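Local coordinates for aggregation suppressing protein (Salmonella enterica subsp. enterica serovar Typhimurium, PDB 4ZJ9), which probably acts as a small heat shock chaperone that suppresses aggregation of other proteins under stress, its alpha-crystallin domain pairing into a dimer, at residues 43-48 with 107-112; 80-85 with 129-134; 61-66 with 122-127. All coordinates share one frame; numbering follows the deposited sequence.

All three contacts belong to one alpha-crystallin sandwich, its four-stranded sheet facing a three-stranded one. Contacts 1 and 2 bridge the two sheets with centres about 9 Å apart, tied through neighbouring strands by F111 N to L80 O, 2.8 Å. Contact 3 joins two turns at one end of the four-stranded sheet, its centre about 10 Å from that of contact 2 and 13 Å from that of contact 1. Linking pairs are L129 N to V61 O, 2.7 Å, and S62 N to A46 O, 3.0 Å. Contacts 1 and 3 touch the second subunit; contact 2 is internal. Bound methylpentanediol, probably from the crystallisation liquor, lies about 4 Å from the side chains of F111 and, in contact 2, I133.

Contact 1 of 3, residues 43-48 with 107-112; sequences ATPAYD and FQLSFS
P45 packs on F107 where the start of the alpha-crystallin sandwich, residues 43-48, closes over strand 107-112 of the opposite sheet. This is the tight end. CG of the proline ring stands over the centre of the F107 ring, 3.5 Å from its centroid and 11° off the normal, a CH-pi contact, while P45 CD leans back to F107 CB at 3.6 Å. CG of F107 lies between the backbone N and the carbonyl carbon (chi1 64°), which sets the root of the ring against P45; the second torsion then turns the face to the proline. The ring is also met edge-to-face by W66, so it is held from a second direction within the core.

Packing is looser around L109. Its CD2 comes no nearer to P45 CD than 4.4 Å, and its CD1 approaches Y47 CD1 obliquely at the same distance. T44, on the exposed side, adds its CB at 4.3 Å from L109 CD2. No hydrogen bond joins the two segments; the contact is apolar throughout.

Further along, the Y47 and F111 rings make a T-shaped pair, centroids 5.2 Å apart and planes at 81°, with the F111 edge directed at the Y47 face. Y47 also meets the ring of Y99 of the second subunit, and D48, next in the same strand, pairs antiparallel with a strand of that chain. The closest atoms of the aromatic pair are Y47 CE2 and F111 CE2, 3.7 Å apart.

Contact 2 of 3, residues 80-85 with 129-134; sequences LNITGK and LLVEIY
L80 and I82 of one strand face L129, V131 and I133 of another across the core of the alpha-crystallin beta-sandwich. The two strands lie in different sheets, so no backbone bonds join them; their axes pass 11.1 Å apart, nearly antiparallel at 169°, and side chains alone fill the gap.

L80 CD2 touches two partners. It meets V131 tip to tip, CD2 to CG1 at 4.2 Å, but crosses I133 at a slant, CD2 to I133 CD1 at 4.0 Å. CG of L80, anti to the backbone N (chi1 171°), is carried toward the opposite strand; the second torsion then sets the methyls, and CD2 is the one that touches that strand.

I82 divides its contacts between two branches. CG2 crosses the L129 side chain, while CD1 at the end of the other branch makes a looser approach to V131 CG2, 4.4 Å away. V131 thus serves both residues, one methyl to each.

All five side chains are buried. L113 completes the packing beside L80 and I133, V61 and V63 lie against L129, and I73 against I82. Backbone bonds to L109 and F111 hold strand 79-84 in its own sheet. The shortest side-chain contact between the strands is at the L129 end, where I82 CG2 meets L129 CD2 at 3.7 Å.

Contact 3 of 3, residues 61-66 with 122-127; sequences VSVPGW and AKLEQG
V63 and G127 are joined by the sole hydrogen bond of this contact, which links two chain reversals at one end of the four-stranded sheet of the alpha-crystallin domain. V63 N donates to G127 O at 2.7 Å with an N-H...O angle of 154°, the donor tilted 27° from the carbonyl plane. The same oxygen lies against the V63 side chain, 3.6 Å from CG2. It also faces P64 N at 3.4 Å, but the proline nitrogen has no hydrogen to give.

Beside this polar link is an apolar one. V63 CG2, set between the backbone N and the carbonyl carbon (chi1 of CG1 -75°), crosses L124 and touches its CD1 at 3.7 Å. The other L124 methyl, CD2, rests 3.8 Å from W66 O.

Turn geometry positions the V63 and G127 backbone. Residues V63 to W66 form a type II beta turn with G65 at its third position, where phi is positive; G127, following Q126 in the reversal between strands 118-125 and 128-134, also has positive phi. G127 has no side chain, and its CA lies 3.9 Å from P64 CA, so the two backbones pass closely. Further out, V63 packs on L129 and F107, and the W66 indole makes a cation-pi contact with K104, which also bonds to G65 O. P64 and L124 reach S62 and Q126 of the second subunit, placing these turns at the dimer contact. The type II turn itself is closed by W66 N to V63 O, 3.2 Å.

Contact 1 of 3, residues 43-48 with 107-112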
ATOM      1  N   ALA A  43       0.884   9.216  12.671  1.00 98.52           N
ATOM      2  CA  ALA A  43       1.273   8.064  11.776  1.00 96.90           C
ATOM      3  C   ALA A  43       1.625   8.576  10.375  1.00 82.45           C
ATOM      4  O   ALA A  43       0.746   8.958   9.583  1.00 89.60           O
ATOM      5  CB  ALA A  43       0.159   7.018  11.708  1.00101.14           C
ATOM      6  N   THR A  44       2.929   8.610  10.091  1.00 65.70           N
ATOM      7  CA  THR A  44       3.432   9.046   8.782  1.00 51.99           C
ATOM      8  C   THR A  44       3.788   7.826   7.920  1.00 50.02           C
ATOM      9  O   THR A  44       4.221   6.777   8.434  1.00 43.89           O
ATOM     10  CB  THR A  44       4.674   9.956   8.897  1.00 56.16           C
ATOM     11  OG1 THR A  44       5.768   9.247   9.500  1.00 50.36           O
ATOM     12  CG2 THR A  44       4.369  11.212   9.720  1.00 69.82           C
ATOM     13  N   PRO A  45       3.612   7.944   6.608  1.00 49.68           N
ATOM     14  CA  PRO A  45       3.886   6.779   5.798  1.00 44.17           C
ATOM     15  C   PRO A  45       5.289   6.317   5.875  1.00 42.85           C
ATOM     16  O   PRO A  45       6.249   7.125   5.884  1.00 41.81           O
ATOM     17  CB  PRO A  45       3.538   7.249   4.369  1.00 46.28           C
ATOM     18  CG  PRO A  45       2.717   8.457   4.530  1.00 49.44           C
ATOM     19  CD  PRO A  45       3.239   9.108   5.780  1.00 46.54           C
ATOM     20  N   ALA A  46       5.456   5.000   5.884  1.00 37.01           N
ATOM     21  CA  ALA A  46       6.763   4.420   5.754  1.00 35.64           C
ATOM     22  C   ALA A  46       7.382   4.838   4.427  1.00 31.47           C
ATOM     23  O   ALA A  46       6.675   5.042   3.450  1.00 40.80           O
ATOM     24  CB  ALA A  46       6.632   2.889   5.850  1.00 41.92           C
ATOM     25  N   TYR A  47       8.675   4.965   4.371  1.00 34.81           N
ATOM     26  CA  TYR A  47       9.344   5.215   3.131  1.00 36.17           C
ATOM     27  C   TYR A  47      10.716   4.517   3.088  1.00 35.74           C
ATOM     28  O   TYR A  47      11.287   4.073   4.116  1.00 36.81           O
ATOM     29  CB  TYR A  47       9.448   6.737   2.835  1.00 34.90           C
ATOM     30  CG  TYR A  47      10.409   7.484   3.764  1.00 37.37           C
ATOM     31  CD1 TYR A  47       9.976   8.027   4.958  1.00 38.52           C
ATOM     32  CD2 TYR A  47      11.770   7.658   3.420  1.00 39.07           C
ATOM     33  CE1 TYR A  47      10.858   8.664   5.828  1.00 40.94           C
ATOM     34  CE2 TYR A  47      12.653   8.332   4.258  1.00 41.80           C
ATOM     35  CZ  TYR A  47      12.201   8.807   5.472  1.00 45.79           C
ATOM     36  OH  TYR A  47      13.078   9.493   6.285  1.00 53.01           O
ATOM     37  N   ASP A  48      11.243   4.436   1.883  1.00 32.18           N
ATOM     38  CA  ASP A  48      12.559   3.936   1.638  1.00 32.84           C
ATOM     39  C   ASP A  48      13.246   5.052   0.892  1.00 34.61           C
ATOM     40  O   ASP A  48      12.621   5.802   0.125  1.00 35.52           O
ATOM     41  CB  ASP A  48      12.545   2.760   0.681  1.00 36.45           C
ATOM     42  CG  ASP A  48      12.053   1.460   1.316  1.00 36.82           C
ATOM     43  OD1 ASP A  48      11.950   1.340   2.580  1.00 34.26           O
ATOM     44  OD2 ASP A  48      11.740   0.566   0.513  1.00 37.42           O
ATOM     45  N   PHE A 107      -0.705  13.464   5.553  1.00 54.20           N
ATOM     46  CA  PHE A 107       0.692  13.496   5.950  1.00 48.83           C
ATOM     47  C   PHE A 107       1.466  14.521   5.144  1.00 50.33           C
ATOM     48  O   PHE A 107       0.970  15.044   4.150  1.00 44.84           O
ATOM     49  CB  PHE A 107       1.327  12.131   5.736  1.00 49.67           C
ATOM     50  CG  PHE A 107       1.367  11.706   4.293  1.00 47.15           C
ATOM     51  CD1 PHE A 107       0.324  10.976   3.732  1.00 45.86           C
ATOM     52  CD2 PHE A 107       2.468  12.003   3.508  1.00 45.31           C
ATOM     53  CE1 PHE A 107       0.392  10.563   2.409  1.00 41.98           C
ATOM     54  CE2 PHE A 107       2.543  11.581   2.197  1.00 41.71           C
ATOM     55  CZ  PHE A 107       1.476  10.903   1.635  1.00 42.71           C
ATOM     56  N   GLN A 108       2.669  14.815   5.597  1.00 50.56           N
ATOM     57  CA  GLN A 108       3.583  15.623   4.866  1.00 57.29           C
ATOM     58  C   GLN A 108       4.988  15.180   5.206  1.00 55.82           C
ATOM     59  O   GLN A 108       5.417  15.181   6.379  1.00 58.33           O
ATOM     60  CB  GLN A 108       3.399  17.110   5.139  1.00 64.15           C
ATOM     61  CG  GLN A 108       4.022  17.932   4.020  1.00 74.59           C
ATOM     62  CD  GLN A 108       4.690  19.187   4.502  1.00 76.46           C
ATOM     63  OE1 GLN A 108       5.688  19.122   5.230  1.00 79.06           O
ATOM     64  NE2 GLN A 108       4.148  20.335   4.105  1.00 78.80           N
ATOM     65  N   LEU A 109       5.678  14.757   4.149  1.00 45.11           N
ATOM     66  CA  LEU A 109       7.050  14.379   4.206  1.00 48.21           C
ATOM     67  C   LEU A 109       7.839  15.502   3.542  1.00 46.72           C
ATOM     68  O   LEU A 109       7.357  16.104   2.635  1.00 46.43           O
ATOM     69  CB  LEU A 109       7.250  13.041   3.511  1.00 48.20           C
ATOM     70  CG  LEU A 109       6.483  11.882   4.130  1.00 52.49           C
ATOM     71  CD1 LEU A 109       6.827  10.658   3.336  1.00 53.15           C
ATOM     72  CD2 LEU A 109       6.880  11.644   5.589  1.00 51.91           C
ATOM     73  N   SER A 110       9.034  15.792   4.050  1.00 49.08           N
ATOM     74  CA  SER A 110       9.904  16.885   3.543  1.00 47.80           C
ATOM     75  C   SER A 110      11.302  16.386   3.401  1.00 45.68           C
ATOM     76  O   SER A 110      11.828  15.698   4.302  1.00 48.70           O
ATOM     77  CB  SER A 110       9.856  18.059   4.501  1.00 53.80           C
ATOM     78  OG  SER A 110       8.680  18.817   4.242  1.00 58.67           O
ATOM     79  N   PHE A 111      11.895  16.605   2.247  1.00 45.18           N
ATOM     80  CA  PHE A 111      13.300  16.170   2.020  1.00 46.97           C
ATOM     81  C   PHE A 111      14.078  17.276   1.398  1.00 50.22           C
ATOM     82  O   PHE A 111      13.698  17.794   0.346  1.00 49.91           O
ATOM     83  CB  PHE A 111      13.376  14.897   1.141  1.00 51.48           C
ATOM     84  CG  PHE A 111      12.523  13.761   1.646  1.00 50.83           C
ATOM     85  CD1 PHE A 111      11.163  13.711   1.337  1.00 49.37           C
ATOM     86  CD2 PHE A 111      13.073  12.775   2.471  1.00 57.27           C
ATOM     87  CE1 PHE A 111      10.364  12.692   1.822  1.00 55.39           C
ATOM     88  CE2 PHE A 111      12.281  11.746   2.956  1.00 59.61           C
ATOM     89  CZ  PHE A 111      10.916  11.709   2.645  1.00 57.08           C
ATOM     90  N   SER A 112      15.167  17.678   2.050  1.00 47.97           N
ATOM     91  CA  SER A 112      16.044  18.727   1.489  1.00 48.55           C
ATOM     92  C   SER A 112      16.703  18.144   0.235  1.00 49.79           C
ATOM     93  O   SER A 112      17.128  16.988   0.219  1.00 52.59           O
ATOM     94  CB  SER A 112      17.112  19.197   2.509  1.00 54.95           C
ATOM     95  OG  SER A 112      17.124  20.619   2.546  1.00 64.07           O
TER

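Contact 2 of 3, residues 80-85 with 129-134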
ATOM      1  N   LEU A  80      11.792  19.256  -1.077  1.00 46.79           N
ATOM      2  CA  LEU A  80      10.781  18.428  -1.748  1.00 44.00           C
ATOM      3  C   LEU A  80       9.763  18.097  -0.705  1.00 44.76           C
ATOM      4  O   LEU A  80      10.117  17.500   0.332  1.00 46.22           O
ATOM      5  CB  LEU A  80      11.404  17.120  -2.228  1.00 45.74           C
ATOM      6  CG  LEU A  80      10.404  16.082  -2.747  1.00 47.00           C
ATOM      7  CD1 LEU A  80       9.614  16.641  -3.928  1.00 49.87           C
ATOM      8  CD2 LEU A  80      11.156  14.840  -3.148  1.00 47.94           C
ATOM      9  N   ASN A  81       8.508  18.453  -0.995  1.00 41.64           N
ATOM     10  CA  ASN A  81       7.409  18.266  -0.082  1.00 44.90           C
ATOM     11  C   ASN A  81       6.422  17.343  -0.751  1.00 43.05           C
ATOM     12  O   ASN A  81       6.039  17.564  -1.913  1.00 41.25           O
ATOM     13  CB  ASN A  81       6.749  19.586   0.283  1.00 48.52           C
ATOM     14  CG  ASN A  81       7.672  20.486   1.089  1.00 56.66           C
ATOM     15  OD1 ASN A  81       8.381  20.026   2.037  1.00 57.24           O
ATOM     16  ND2 ASN A  81       7.692  21.767   0.722  1.00 69.15           N
ATOM     17  N   ILE A  82       6.091  16.282  -0.051  1.00 42.32           N
ATOM     18  CA  ILE A  82       5.109  15.322  -0.508  1.00 44.14           C
ATOM     19  C   ILE A  82       3.945  15.387   0.466  1.00 44.03           C
ATOM     20  O   ILE A  82       4.097  15.064   1.635  1.00 44.73           O
ATOM     21  CB  ILE A  82       5.652  13.881  -0.472  1.00 46.34           C
ATOM     22  CG1 ILE A  82       7.051  13.727  -1.082  1.00 50.25           C
ATOM     23  CG2 ILE A  82       4.595  12.895  -1.058  1.00 49.94           C
ATOM     24  CD1 ILE A  82       7.150  13.990  -2.544  1.00 59.88           C
ATOM     25  N   THR A  83       2.772  15.758  -0.023  1.00 44.41           N
ATOM     26  CA  THR A  83       1.610  15.972   0.836  1.00 48.56           C
ATOM     27  C   THR A  83       0.468  15.092   0.421  1.00 47.20           C
ATOM     28  O   THR A  83       0.081  15.069  -0.730  1.00 47.19           O
ATOM     29  CB  THR A  83       1.105  17.419   0.716  1.00 50.63           C
ATOM     30  OG1 THR A  83       2.206  18.302   0.928  1.00 60.23           O
ATOM     31  CG2 THR A  83       0.013  17.694   1.732  1.00 55.45           C
ATOM     32  N   GLY A  84      -0.098  14.396   1.371  1.00 46.85           N
ATOM     33  CA  GLY A  84      -1.281  13.620   1.149  1.00 43.65           C
ATOM     34  C   GLY A  84      -2.389  14.259   1.925  1.00 50.18           C
ATOM     35  O   GLY A  84      -2.303  14.419   3.168  1.00 50.67           O
ATOM     36  N   LYS A  85      -3.439  14.630   1.197  1.00 46.19           N
ATOM     37  CA  LYS A  85      -4.593  15.238   1.822  1.00 54.86           C
ATOM     38  C   LYS A  85      -5.801  14.459   1.386  1.00 57.37           C
ATOM     39  O   LYS A  85      -6.253  14.551   0.238  1.00 51.18           O
ATOM     40  CB  LYS A  85      -4.743  16.751   1.561  1.00 58.91           C
ATOM     41  CG  LYS A  85      -3.964  17.570   2.602  1.00 71.73           C
ATOM     42  CD  LYS A  85      -4.003  19.060   2.275  1.00 84.18           C
ATOM     43  CE  LYS A  85      -2.782  19.829   2.786  1.00 91.33           C
ATOM     44  NZ  LYS A  85      -2.719  21.204   2.202  1.00100.23           N
ATOM     45  N   LEU A 129       4.520   5.348  -3.925  1.00 31.23           N
ATOM     46  CA  LEU A 129       4.798   6.566  -4.669  1.00 30.19           C
ATOM     47  C   LEU A 129       6.297   6.573  -4.852  1.00 31.72           C
ATOM     48  O   LEU A 129       7.034   6.574  -3.851  1.00 31.09           O
ATOM     49  CB  LEU A 129       4.364   7.771  -3.855  1.00 33.26           C
ATOM     50  CG  LEU A 129       4.697   9.117  -4.557  1.00 36.52           C
ATOM     51  CD1 LEU A 129       3.979   9.342  -5.892  1.00 44.26           C
ATOM     52  CD2 LEU A 129       4.294  10.181  -3.563  1.00 35.40           C
ATOM     53  N   LEU A 130       6.744   6.547  -6.089  1.00 31.86           N
ATOM     54  CA  LEU A 130       8.122   6.498  -6.446  1.00 34.25           C
ATOM     55  C   LEU A 130       8.559   7.821  -7.049  1.00 34.61           C
ATOM     56  O   LEU A 130       8.077   8.219  -8.113  1.00 34.13           O
ATOM     57  CB  LEU A 130       8.370   5.385  -7.473  1.00 36.83           C
ATOM     58  CG  LEU A 130       8.669   4.041  -6.769  1.00 46.67           C
ATOM     59  CD1 LEU A 130       7.452   3.421  -6.132  1.00 48.70           C
ATOM     60  CD2 LEU A 130       9.157   3.063  -7.820  1.00 57.65           C
ATOM     61  N   VAL A 131       9.513   8.465  -6.396  1.00 32.59           N
ATOM     62  CA  VAL A 131      10.021   9.767  -6.790  1.00 33.93           C
ATOM     63  C   VAL A 131      11.521   9.704  -7.080  1.00 34.66           C
ATOM     64  O   VAL A 131      12.340   9.468  -6.179  1.00 34.01           O
ATOM     65  CB  VAL A 131       9.758  10.774  -5.689  1.00 33.55           C
ATOM     66  CG1 VAL A 131      10.153  12.177  -6.204  1.00 37.60           C
ATOM     67  CG2 VAL A 131       8.277  10.773  -5.392  1.00 35.32           C
ATOM     68  N   GLU A 132      11.896   9.906  -8.338  1.00 36.04           N
ATOM     69  CA  GLU A 132      13.306   9.952  -8.723  1.00 42.22           C
ATOM     70  C   GLU A 132      13.802  11.362  -8.597  1.00 40.67           C
ATOM     71  O   GLU A 132      13.173  12.291  -9.068  1.00 45.59           O
ATOM     72  CB  GLU A 132      13.529   9.503 -10.178  1.00 53.84           C
ATOM     73  CG  GLU A 132      12.902   8.136 -10.443  1.00 71.74           C
ATOM     74  CD  GLU A 132      13.115   7.629 -11.858  1.00 89.02           C
ATOM     75  OE1 GLU A 132      13.381   8.458 -12.769  1.00100.22           O
ATOM     76  OE2 GLU A 132      13.009   6.387 -12.040  1.00101.77           O
ATOM     77  N   ILE A 133      14.944  11.476  -7.959  1.00 39.13           N
ATOM     78  CA  ILE A 133      15.563  12.739  -7.679  1.00 39.69           C
ATOM     79  C   ILE A 133      16.970  12.648  -8.302  1.00 41.35           C
ATOM     80  O   ILE A 133      17.738  11.737  -8.010  1.00 42.41           O
ATOM     81  CB  ILE A 133      15.657  13.013  -6.187  1.00 41.47           C
ATOM     82  CG1 ILE A 133      14.279  13.059  -5.526  1.00 41.92           C
ATOM     83  CG2 ILE A 133      16.423  14.296  -5.911  1.00 46.00           C
ATOM     84  CD1 ILE A 133      14.354  12.562  -4.088  1.00 47.07           C
ATOM     85  N   TYR A 134      17.262  13.605  -9.174  1.00 45.62           N
ATOM     86  CA  TYR A 134      18.476  13.589 -10.024  1.00 50.20           C
ATOM     87  C   TYR A 134      19.323  14.840  -9.722  1.00 51.99           C
ATOM     88  O   TYR A 134      18.745  15.916  -9.536  1.00 46.02           O
ATOM     89  CB  TYR A 134      18.026  13.571 -11.501  1.00 51.45           C
ATOM     90  CG  TYR A 134      17.170  12.379 -11.850  1.00 61.91           C
TER

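Contact 3 of 3, residues 61-66 with 122-127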
ATOM      1  N   VAL A  61       7.513   5.994  -1.211  1.00 26.28           N
ATOM      2  CA  VAL A  61       6.613   6.206  -0.104  1.00 27.39           C
ATOM      3  C   VAL A  61       5.460   5.196  -0.187  1.00 27.78           C
ATOM      4  O   VAL A  61       4.858   5.017  -1.236  1.00 29.37           O
ATOM      5  CB  VAL A  61       6.050   7.632  -0.132  1.00 28.67           C
ATOM      6  CG1 VAL A  61       5.256   7.931   1.142  1.00 30.65           C
ATOM      7  CG2 VAL A  61       7.189   8.611  -0.255  1.00 31.90           C
ATOM      8  N   SER A  62       5.177   4.555   0.954  1.00 28.64           N
ATOM      9  CA  SER A  62       4.080   3.557   1.060  1.00 28.30           C
ATOM     10  C   SER A  62       2.752   4.319   1.219  1.00 31.81           C
ATOM     11  O   SER A  62       2.553   4.979   2.232  1.00 32.66           O
ATOM     12  CB  SER A  62       4.245   2.628   2.252  1.00 30.77           C
ATOM     13  OG  SER A  62       3.191   1.613   2.239  1.00 32.40           O
ATOM     14  N   VAL A  63       1.898   4.278   0.193  1.00 30.70           N
ATOM     15  CA  VAL A  63       0.675   5.044   0.196  1.00 32.31           C
ATOM     16  C   VAL A  63      -0.494   4.161  -0.333  1.00 31.56           C
ATOM     17  O   VAL A  63      -1.139   4.502  -1.332  1.00 32.38           O
ATOM     18  CB  VAL A  63       0.784   6.356  -0.598  1.00 31.42           C
ATOM     19  CG1 VAL A  63       1.589   7.392   0.206  1.00 37.18           C
ATOM     20  CG2 VAL A  63       1.338   6.084  -1.949  1.00 33.22           C
ATOM     21  N   PRO A  64      -0.791   3.034   0.371  1.00 30.37           N
ATOM     22  CA  PRO A  64      -1.818   2.135  -0.194  1.00 29.26           C
ATOM     23  C   PRO A  64      -3.176   2.807  -0.067  1.00 32.53           C
ATOM     24  O   PRO A  64      -3.415   3.525   0.925  1.00 30.87           O
ATOM     25  CB  PRO A  64      -1.688   0.900   0.668  1.00 31.75           C
ATOM     26  CG  PRO A  64      -1.087   1.363   1.974  1.00 33.40           C
ATOM     27  CD  PRO A  64      -0.144   2.452   1.541  1.00 33.47           C
ATOM     28  N   GLY A  65      -4.028   2.627  -1.074  1.00 34.91           N
ATOM     29  CA  GLY A  65      -5.332   3.275  -1.093  1.00 37.54           C
ATOM     30  C   GLY A  65      -5.403   4.749  -1.443  1.00 36.24           C
ATOM     31  O   GLY A  65      -6.497   5.349  -1.536  1.00 37.10           O
ATOM     32  N   TRP A  66      -4.251   5.376  -1.573  1.00 34.46           N
ATOM     33  CA  TRP A  66      -4.209   6.811  -1.958  1.00 36.52           C
ATOM     34  C   TRP A  66      -4.407   6.966  -3.455  1.00 36.07           C
ATOM     35  O   TRP A  66      -3.849   6.153  -4.229  1.00 35.85           O
ATOM     36  CB  TRP A  66      -2.881   7.448  -1.518  1.00 34.71           C
ATOM     37  CG  TRP A  66      -2.802   7.660  -0.063  1.00 32.10           C
ATOM     38  CD1 TRP A  66      -2.466   6.761   0.880  1.00 34.57           C
ATOM     39  CD2 TRP A  66      -3.086   8.879   0.609  1.00 30.42           C
ATOM     40  NE1 TRP A  66      -2.508   7.323   2.103  1.00 35.41           N
ATOM     41  CE2 TRP A  66      -2.878   8.649   1.968  1.00 33.62           C
ATOM     42  CE3 TRP A  66      -3.522  10.125   0.181  1.00 36.34           C
ATOM     43  CZ2 TRP A  66      -3.080   9.609   2.920  1.00 37.44           C
ATOM     44  CZ3 TRP A  66      -3.731  11.106   1.137  1.00 42.53           C
ATOM     45  CH2 TRP A  66      -3.493  10.842   2.504  1.00 37.51           C
ATOM     46  N   ALA A 122       7.331  11.445 -10.615  1.00 54.28           N
ATOM     47  CA  ALA A 122       6.686  10.757  -9.478  1.00 47.77           C
ATOM     48  C   ALA A 122       5.607   9.827 -10.023  1.00 45.22           C
ATOM     49  O   ALA A 122       4.701  10.248 -10.691  1.00 48.77           O
ATOM     50  CB  ALA A 122       6.125  11.728  -8.497  1.00 46.19           C
ATOM     51  N   LYS A 123       5.767   8.529  -9.793  1.00 40.72           N
ATOM     52  CA  LYS A 123       4.856   7.508 -10.330  1.00 38.75           C
ATOM     53  C   LYS A 123       4.158   6.892  -9.148  1.00 33.66           C
ATOM     54  O   LYS A 123       4.780   6.526  -8.176  1.00 38.78           O
ATOM     55  CB  LYS A 123       5.649   6.488 -11.091  1.00 42.56           C
ATOM     56  CG  LYS A 123       6.515   7.092 -12.201  1.00 53.98           C
ATOM     57  CD  LYS A 123       7.246   6.028 -13.013  1.00 64.68           C
ATOM     58  CE  LYS A 123       7.698   6.590 -14.369  1.00 74.49           C
ATOM     59  NZ  LYS A 123       8.657   5.678 -15.054  1.00 82.20           N
ATOM     60  N   LEU A 124       2.864   6.731  -9.245  1.00 34.55           N
ATOM     61  CA  LEU A 124       2.097   6.038  -8.237  1.00 34.12           C
ATOM     62  C   LEU A 124       1.718   4.685  -8.845  1.00 36.30           C
ATOM     63  O   LEU A 124       1.010   4.622  -9.889  1.00 38.10           O
ATOM     64  CB  LEU A 124       0.894   6.873  -7.906  1.00 35.92           C
ATOM     65  CG  LEU A 124      -0.145   6.301  -6.965  1.00 36.18           C
ATOM     66  CD1 LEU A 124       0.485   6.228  -5.558  1.00 36.11           C
ATOM     67  CD2 LEU A 124      -1.372   7.177  -6.944  1.00 39.21           C
ATOM     68  N   GLU A 125       2.194   3.603  -8.224  1.00 38.05           N
ATOM     69  CA  GLU A 125       1.920   2.267  -8.704  1.00 40.41           C
ATOM     70  C   GLU A 125       2.004   1.278  -7.591  1.00 36.36           C
ATOM     71  O   GLU A 125       2.880   1.365  -6.746  1.00 32.17           O
ATOM     72  CB  GLU A 125       2.942   1.885  -9.808  1.00 52.69           C
ATOM     73  CG  GLU A 125       2.693   0.512 -10.501  1.00 74.13           C
ATOM     74  CD  GLU A 125       1.895   0.517 -11.840  1.00 84.74           C
ATOM     75  OE1 GLU A 125       0.640   0.686 -11.877  1.00 89.92           O
ATOM     76  OE2 GLU A 125       2.542   0.304 -12.891  1.00 75.60           O
ATOM     77  N   GLN A 126       1.057   0.378  -7.522  1.00 32.12           N
ATOM     78  CA  GLN A 126       1.008  -0.627  -6.446  1.00 34.51           C
ATOM     79  C   GLN A 126       1.052  -0.166  -5.068  1.00 31.28           C
ATOM     80  O   GLN A 126       1.603  -0.840  -4.206  1.00 32.63           O
ATOM     81  CB  GLN A 126       2.097  -1.652  -6.724  1.00 36.12           C
ATOM     82  CG  GLN A 126       1.788  -2.208  -8.125  1.00 51.37           C
ATOM     83  CD  GLN A 126       2.048  -3.672  -8.213  1.00 61.35           C
ATOM     84  OE1 GLN A 126       3.194  -4.079  -8.444  1.00 86.56           O
ATOM     85  NE2 GLN A 126       1.015  -4.484  -7.979  1.00 55.42           N
ATOM     86  N   GLY A 127       0.378   0.942  -4.804  1.00 27.45           N
ATOM     87  CA  GLY A 127       0.293   1.519  -3.465  1.00 30.65           C
ATOM     88  C   GLY A 127       1.584   2.176  -3.009  1.00 28.74           C
ATOM     89  O   GLY A 127       1.751   2.474  -1.832  1.00 28.36           O
TER